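Local coordinates for protein enterotoxin-like toxin X (Staphylococcus aureus, PDB 5U75) that binds sialylated glycans such as sialyl Lewis X on human neutrophil glycoproteins, inhibiting phagocytosis and killing by these cells and so blunting innate immunity, at residues Asn118-Thr123 against Lys128-Ser133; Arg81-Asn86 against Lys93-Ile98. All blocks are in the same frame, centred on the assembly; numbering follows the deposited sequence. Where two conformers were deposited one is given.

Overall arrangement
Contact 1 is the hairpin of strands 118-123 and 128-132 at one margin of the five-stranded mixed sheet, and contact 2 sets strand 75-86, outermost at the other margin, against helix 92-104. This helix lies against one face of the sheet, as expected of the beta-grasp domain. The contact centres are 12 Å apart and share a core: I121 CD1 meets L95 CD2 at 3.7 Å, and L131 CD1 comes within 3.4 Å of D96 OD1. K128, T130 and E132 bond the glycan at contact 1 and Y129 touches it, with further bonds from R141, Q138 and K135. At contact 2, nearest atoms of the L95 side chain and the sialic acid are about 10 Å apart.

Contact 1: residues Asn118-Thr123 against Lys128-Ser133; sequences NIVINT and KYTLES. With SIA (N-acetyl-alpha-neuraminic acid), chain B; GAL (beta-D-galactopyranose), chain C; FUC (alpha-L-fucopyranose), chain D.
I119 and L131 form one hydrogen-bonded pair of this antiparallel hairpin, I119 N to L131 O at 2.9 Å and L131 N to I119 O at 2.7 Å. I121 and Y129 repeat the pattern, and N118-E132, V120-T130 and N122-K128 are the non-hydrogen-bonded pairs. The I119, I121, Y129 and L131 side chains share one buried face, where I121 CB lies near the plane of the Y129 ring, at its edge.

The opposite face is partly open to solvent, and the exposed K128 chain leads away from it. There the methyl CG2 of T130 packs against the N118 amide, 3.5 Å from CG. One water donates to both N118 OD1 and E132 OE1, while E132 OE2 accepts from galactose O6 (2.5 Å) and fucose O3 (2.6 Å). Sialic acid docks along the outer edge of 128-132, to which T130 N and K128 O turn: T130 N donates to O1B at 2.8 Å and K128 O accepts from N5. With chi1 at -54°, T130 OG1 lies beside its own backbone N and adds a bond to O1A at 2.7 Å. This strand thus recognises three sugars of the sialyl Lewis X ligand, and R141 also bonds the sialic acid.

Strand 151-160 flanks 118-123 on its other side, pairing through V120 and N122, whereas helix 92-104 packs on the apolar face, touching I119, I121 and L131.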
loop_
_atom_site.group_PDB
_atom_site.type_symbol
_atom_site.label_atom_id
_atom_site.label_comp_id
_atom_site.label_asym_id
_atom_site.label_seq_id
_atom_site.Cartn_x
_atom_site.Cartn_y
_atom_site.Cartn_z
ATOM N N ASN A 118 -7.120 4.952 -6.755
ATOM C CA ASN A 118 -6.940 5.094 -5.325
ATOM C C ASN A 118 -6.808 3.781 -4.611
ATOM O O ASN A 118 -7.480 2.801 -4.942
ATOM C CB ASN A 118 -8.102 5.832 -4.711
ATOM C CG ASN A 118 -8.241 7.237 -5.247
ATOM O OD1 ASN A 118 -7.256 7.861 -5.654
ATOM N ND2 ASN A 118 -9.473 7.724 -5.281
ATOM N N ILE A 119 -5.963 3.808 -3.584
ATOM C CA ILE A 119 -5.912 2.773 -2.558
ATOM C C ILE A 119 -6.650 3.358 -1.350
ATOM O O ILE A 119 -6.361 4.481 -0.930
ATOM C CB ILE A 119 -4.452 2.444 -2.202
ATOM C CG1 ILE A 119 -3.672 2.017 -3.443
ATOM C CG2 ILE A 119 -4.389 1.353 -1.134
ATOM C CD1 ILE A 119 -2.163 2.109 -3.274
ATOM N N VAL A 120 -7.616 2.627 -0.786
ATOM C CA VAL A 120 -8.432 3.152 0.292
ATOM C C VAL A 120 -8.314 2.307 1.555
ATOM O O VAL A 120 -8.614 1.127 1.537
ATOM C CB VAL A 120 -9.918 3.275 -0.125
ATOM C CG1 VAL A 120 -10.747 3.883 1.003
ATOM C CG2 VAL A 120 -10.027 4.105 -1.412
ATOM N N ILE A 121 -7.913 2.939 2.656
ATOM C CA ILE A 121 -7.906 2.312 3.957
ATOM C C ILE A 121 -9.317 2.492 4.518
ATOM O O ILE A 121 -9.749 3.631 4.724
ATOM C CB ILE A 121 -6.871 2.967 4.910
ATOM C CG1 ILE A 121 -5.471 3.009 4.278
ATOM C CG2 ILE A 121 -6.836 2.219 6.233
ATOM C CD1 ILE A 121 -4.458 3.836 5.053
ATOM N N ASN A 122 -10.041 1.385 4.729
ATOM C CA ASN A 122 -11.387 1.412 5.276
ATOM C C ASN A 122 -11.353 1.076 6.743
ATOM O O ASN A 122 -10.706 0.095 7.135
ATOM C CB ASN A 122 -12.260 0.387 4.550
ATOM C CG ASN A 122 -12.350 0.688 3.071
ATOM O OD1 ASN A 122 -12.842 1.750 2.689
ATOM N ND2 ASN A 122 -11.805 -0.183 2.246
ATOM N N THR A 123 -12.062 1.857 7.552
ATOM C CA THR A 123 -12.096 1.631 8.999
ATOM C C THR A 123 -13.355 0.881 9.399
ATOM O O THR A 123 -14.335 0.806 8.633
ATOM C CB THR A 123 -11.952 2.917 9.843
ATOM O OG1 THR A 123 -13.192 3.632 9.922
ATOM C CG2 THR A 123 -10.863 3.824 9.298
ATOM N N LYS A 128 -12.709 6.387 6.006
ATOM C CA LYS A 128 -11.686 6.087 5.024
ATOM C C LYS A 128 -10.505 7.057 5.023
ATOM O O LYS A 128 -10.626 8.200 5.439
ATOM C CB LYS A 128 -12.304 6.022 3.630
ATOM C CG LYS A 128 -12.829 7.343 3.127
ATOM C CD LYS A 128 -13.597 7.127 1.831
ATOM C CE LYS A 128 -14.087 8.442 1.259
ATOM N NZ LYS A 128 -14.533 8.274 -0.158
ATOM N N TYR A 129 -9.369 6.540 4.559
ATOM C CA TYR A 129 -8.195 7.316 4.219
ATOM C C TYR A 129 -7.821 6.923 2.799
ATOM O O TYR A 129 -7.508 5.756 2.528
ATOM C CB TYR A 129 -7.020 7.050 5.176
ATOM C CG TYR A 129 -7.351 7.227 6.632
ATOM C CD1 TYR A 129 -7.228 8.477 7.250
ATOM C CD2 TYR A 129 -7.775 6.141 7.411
ATOM C CE1 TYR A 129 -7.534 8.650 8.593
ATOM C CE2 TYR A 129 -8.059 6.292 8.764
ATOM C CZ TYR A 129 -7.945 7.552 9.355
ATOM O OH TYR A 129 -8.244 7.695 10.687
ATOM N N THR A 130 -7.813 7.910 1.904
ATOM C CA THR A 130 -7.616 7.678 0.484
ATOM C C THR A 130 -6.202 8.033 0.053
ATOM O O THR A 130 -5.727 9.139 0.303
ATOM C CB THR A 130 -8.632 8.484 -0.375
ATOM O OG1 THR A 130 -9.962 8.199 0.052
ATOM C CG2 THR A 130 -8.464 8.151 -1.848
ATOM N N LEU A 131 -5.547 7.076 -0.585
ATOM C CA LEU A 131 -4.204 7.188 -1.064
ATOM C C LEU A 131 -4.204 7.181 -2.582
ATOM O O LEU A 131 -4.342 6.129 -3.215
ATOM C CB LEU A 131 -3.353 6.027 -0.542
ATOM C CG LEU A 131 -3.500 5.702 0.947
ATOM C CD1 LEU A 131 -2.638 4.483 1.231
ATOM C CD2 LEU A 131 -3.103 6.866 1.842
ATOM N N GLU A 132 -3.991 8.356 -3.161
ATOM C CA GLU A 132 -3.931 8.484 -4.614
ATOM C C GLU A 132 -2.608 7.936 -5.139
ATOM O O GLU A 132 -1.538 8.439 -4.783
ATOM C CB GLU A 132 -4.113 9.949 -5.011
ATOM C CG GLU A 132 -5.409 10.557 -4.556
ATOM C CD GLU A 132 -5.625 11.936 -5.151
ATOM O OE1 GLU A 132 -5.889 11.987 -6.367
ATOM O OE2 GLU A 132 -5.519 12.944 -4.414
ATOM N N SER A 133 -2.673 6.925 -6.016
ATOM C CA SER A 133 -1.495 6.145 -6.364
ATOM C C SER A 133 -0.490 6.820 -7.275
ATOM O O SER A 133 0.630 6.383 -7.371
ATOM C CB SER A 133 -1.894 4.802 -6.979
ATOM O OG SER A 133 -2.517 4.992 -8.244
HETATM C C1 SIA B . -9.813 10.872 2.467
HETATM C C2 SIA B . -10.293 12.206 3.054
HETATM C C3 SIA B . -11.772 12.171 3.456
HETATM C C4 SIA B . -12.004 11.266 4.661
HETATM C C5 SIA B . -11.069 11.594 5.836
HETATM C C6 SIA B . -9.634 11.648 5.332
HETATM C C7 SIA B . -8.544 12.076 6.318
HETATM C C8 SIA B . -7.200 12.235 5.619
HETATM C C9 SIA B . -6.058 12.289 6.622
HETATM C C10 SIA B . -11.065 10.899 8.177
HETATM C C11 SIA B . -11.224 9.769 9.136
HETATM N N5 SIA B . -11.212 10.590 6.877
HETATM O O1A SIA B . -10.605 10.204 1.773
HETATM O O1B SIA B . -8.617 10.508 2.672
HETATM O O4 SIA B . -13.343 11.336 5.142
HETATM O O6 SIA B . -9.514 12.541 4.227
HETATM O O7 SIA B . -8.927 13.281 7.012
HETATM O O8 SIA B . -6.940 11.122 4.749
HETATM O O9 SIA B . -4.907 12.805 5.970
HETATM O O10 SIA B . -10.785 12.034 8.577
HETATM C C1 GAL C . -7.066 15.260 1.060
HETATM C C2 GAL C . -8.471 14.954 1.550
HETATM C C3 GAL C . -8.686 13.443 1.667
HETATM C C4 GAL C . -8.337 12.787 0.327
HETATM C C5 GAL C . -6.927 13.148 -0.120
HETATM C C6 GAL C . -6.617 12.506 -1.465
HETATM O O2 GAL C . -8.719 15.590 2.800
HETATM O O3 GAL C . -10.050 13.200 2.053
HETATM O O4 GAL C . -9.309 13.194 -0.631
HETATM O O5 GAL C . -6.768 14.570 -0.171
HETATM O O6 GAL C . -5.289 12.791 -1.908
HETATM C C1 FUC D . -6.516 17.776 -2.795
HETATM C C2 FUC D . -6.463 16.862 -4.018
HETATM C C3 FUC D . -7.257 15.586 -3.776
HETATM C C4 FUC D . -8.681 15.924 -3.382
HETATM C C5 FUC D . -8.646 16.806 -2.141
HETATM C C6 FUC D . -10.029 17.217 -1.668
HETATM O O2 FUC D . -5.118 16.491 -4.305
HETATM O O3 FUC D . -7.213 14.775 -4.954
HETATM O O4 FUC D . -9.320 16.589 -4.482
HETATM O O5 FUC D . -7.863 17.978 -2.372
HETATM O O HOH W 1 -6.877 9.590 -7.698
#

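Contact 2: residues Arg81-Asn86 against Lys93-Ile98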
loop_
_atom_site.group_PDB
_atom_site.type_symbol
_atom_site.label_atom_id
_atom_site.label_comp_id
_atom_site.label_asym_id
_atom_site.label_seq_id
_atom_site.Cartn_x
_atom_site.Cartn_y
_atom_site.Cartn_z
ATOM N N ARG A 81 -2.558 -9.919 -1.328
ATOM C CA ARG A 81 -1.523 -9.417 -0.424
ATOM C C ARG A 81 -2.187 -9.006 0.871
ATOM O O ARG A 81 -3.372 -8.687 0.912
ATOM C CB ARG A 81 -0.796 -8.219 -1.029
ATOM C CG ARG A 81 0.023 -8.508 -2.282
ATOM C CD ARG A 81 1.214 -9.407 -2.008
ATOM N NE ARG A 81 2.066 -9.592 -3.178
ATOM C CZ ARG A 81 1.854 -10.448 -4.185
ATOM N NH1 ARG A 81 0.785 -11.214 -4.233
ATOM N NH2 ARG A 81 2.734 -10.522 -5.183
ATOM N N ASN A 82 -1.422 -9.049 1.954
ATOM C CA ASN A 82 -1.922 -8.611 3.237
ATOM C C ASN A 82 -0.769 -8.152 4.111
ATOM O O ASN A 82 0.392 -8.509 3.856
ATOM C CB ASN A 82 -2.766 -9.716 3.921
ATOM C CG ASN A 82 -2.012 -11.017 4.133
ATOM O OD1 ASN A 82 -1.011 -11.056 4.847
ATOM N ND2 ASN A 82 -2.509 -12.095 3.546
ATOM N N ILE A 83 -1.082 -7.326 5.095
ATOM C CA ILE A 83 -0.064 -6.807 5.988
ATOM C C ILE A 83 -0.402 -7.194 7.416
ATOM O O ILE A 83 -1.542 -7.099 7.847
ATOM C CB ILE A 83 0.193 -5.297 5.801
ATOM C CG1 ILE A 83 -1.041 -4.454 6.155
ATOM C CG2 ILE A 83 0.658 -5.050 4.357
ATOM C CD1 ILE A 83 -0.835 -2.961 6.002
ATOM N N THR A 84 0.613 -7.665 8.126
ATOM C CA THR A 84 0.462 -8.141 9.494
ATOM C C THR A 84 1.189 -7.150 10.392
ATOM O O THR A 84 2.409 -6.998 10.282
ATOM C CB THR A 84 1.021 -9.566 9.655
ATOM O OG1 THR A 84 0.360 -10.456 8.739
ATOM C CG2 THR A 84 0.788 -10.074 11.079
ATOM N N LEU A 85 0.433 -6.493 11.281
ATOM C CA LEU A 85 0.948 -5.385 12.083
ATOM C C LEU A 85 0.642 -5.563 13.561
ATOM O O LEU A 85 -0.336 -6.218 13.925
ATOM C CB LEU A 85 0.315 -4.062 11.644
ATOM C CG LEU A 85 0.327 -3.684 10.159
ATOM C CD1 LEU A 85 -0.453 -2.393 9.986
ATOM C CD2 LEU A 85 1.748 -3.526 9.666
ATOM N N ASN A 86 1.446 -4.935 14.401
ATOM C CA ASN A 86 1.096 -4.818 15.820
ATOM C C ASN A 86 -0.090 -3.878 16.022
ATOM O O ASN A 86 -0.254 -2.909 15.261
ATOM C CB ASN A 86 2.305 -4.356 16.632
ATOM C CG ASN A 86 3.397 -5.413 16.674
ATOM O OD1 ASN A 86 3.141 -6.592 16.443
ATOM N ND2 ASN A 86 4.614 -4.991 16.952
ATOM N N LYS A 93 1.744 8.254 7.598
ATOM C CA LYS A 93 2.956 8.097 6.812
ATOM C C LYS A 93 3.411 6.650 6.851
ATOM O O LYS A 93 3.765 6.063 5.835
ATOM C CB LYS A 93 4.075 9.025 7.282
ATOM C CG LYS A 93 5.318 8.949 6.415
ATOM C CD LYS A 93 6.406 9.899 6.912
ATOM C CE LYS A 93 7.555 9.973 5.933
ATOM N NZ LYS A 93 8.758 10.567 6.596
ATOM N N GLU A 94 3.387 6.077 8.053
ATOM C CA GLU A 94 3.792 4.698 8.253
ATOM C C GLU A 94 2.873 3.701 7.538
ATOM O O GLU A 94 3.329 2.802 6.849
ATOM C CB GLU A 94 3.793 4.419 9.744
ATOM C CG GLU A 94 4.464 3.137 10.130
ATOM C CD GLU A 94 4.627 3.056 11.623
ATOM O OE1 GLU A 94 5.419 3.824 12.207
ATOM O OE2 GLU A 94 3.956 2.184 12.201
ATOM N N LEU A 95 1.571 3.873 7.713
ATOM C CA LEU A 95 0.590 2.942 7.120
ATOM C C LEU A 95 0.561 3.048 5.594
ATOM O O LEU A 95 0.586 2.034 4.882
ATOM C CB LEU A 95 -0.787 3.225 7.727
ATOM C CG LEU A 95 -1.853 2.161 7.576
ATOM C CD1 LEU A 95 -1.361 0.812 8.117
ATOM C CD2 LEU A 95 -3.121 2.623 8.293
ATOM N N ASP A 96 0.522 4.281 5.096
ATOM C CA ASP A 96 0.719 4.552 3.648
ATOM C C ASP A 96 1.963 3.846 3.098
ATOM O O ASP A 96 1.920 3.168 2.071
ATOM C CB ASP A 96 0.762 6.070 3.409
ATOM C CG ASP A 96 1.123 6.435 1.988
ATOM O OD1 ASP A 96 0.306 6.212 1.053
ATOM O OD2 ASP A 96 2.247 6.940 1.814
ATOM N N HIS A 97 3.076 3.954 3.814
ATOM C CA HIS A 97 4.303 3.318 3.389
ATOM C C HIS A 97 4.180 1.817 3.261
ATOM O O HIS A 97 4.496 1.245 2.220
ATOM C CB HIS A 97 5.487 3.620 4.323
ATOM C CG HIS A 97 6.751 3.016 3.831
ATOM N ND1 HIS A 97 7.536 3.631 2.883
ATOM C CD2 HIS A 97 7.293 1.793 4.037
ATOM C CE1 HIS A 97 8.542 2.837 2.569
ATOM N NE2 HIS A 97 8.410 1.709 3.248
ATOM N N ILE A 98 3.731 1.189 4.341
ATOM C CA ILE A 98 3.658 -0.272 4.394
ATOM C C ILE A 98 2.662 -0.807 3.362
ATOM O O ILE A 98 2.934 -1.799 2.683
ATOM C CB ILE A 98 3.302 -0.756 5.822
ATOM C CG1 ILE A 98 4.431 -0.358 6.791
ATOM C CG2 ILE A 98 3.052 -2.261 5.840
ATOM C CD1 ILE A 98 4.086 -0.527 8.255
#
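I98 and I83 have the most surface buried by this contact, 64 and 50 Å², followed by L85 with 46 Å². The methyl CG2 of I98 is the main point of touch: it rests 4.0 Å from I83 CD1 and equally far from I83 CG2, so that one helix methyl sits against both branches of I83. In I83, chi1 of 64° places CG1 between the backbone N and the carbonyl carbon, and the extended chi2 carries CD1 out to the helix. I98 CG2 stands opposite its own backbone N, while CG1 lies beside that N and directs CD1 to the next strand residue with an inward side chain.

That residue is L85, which divides its two methyls between helix residues one turn apart. CD2 approaches I98 CD1 at 4.1 Å, the two side chains running past each other in opposite directions; CD1 meets L95 CD1 at 3.8 Å, the closest approach of the contact, with the side chains at about a right angle. L95 also reaches I83, CD1 to CD1 at 4.4 Å. T84, between the two strand residues, points away from the helix, as strand alternation requires, and its OG1 bonds R63.

The axes of the two short segments approach to 10.9 Å, their N-to-C directions 144° apart, and side chains alone bridge the separation. I99 and A102 of the same helix extend the packing over I83, and W50 touches I98. This is the helix-on-sheet packing of the beta-grasp fold. No hydrogen bond links the segments, and all four contacting pairs are aliphatic. Attachment of helix to sheet here therefore rests on hydrophobic burial and the fit of methyl groups, without directional bonds.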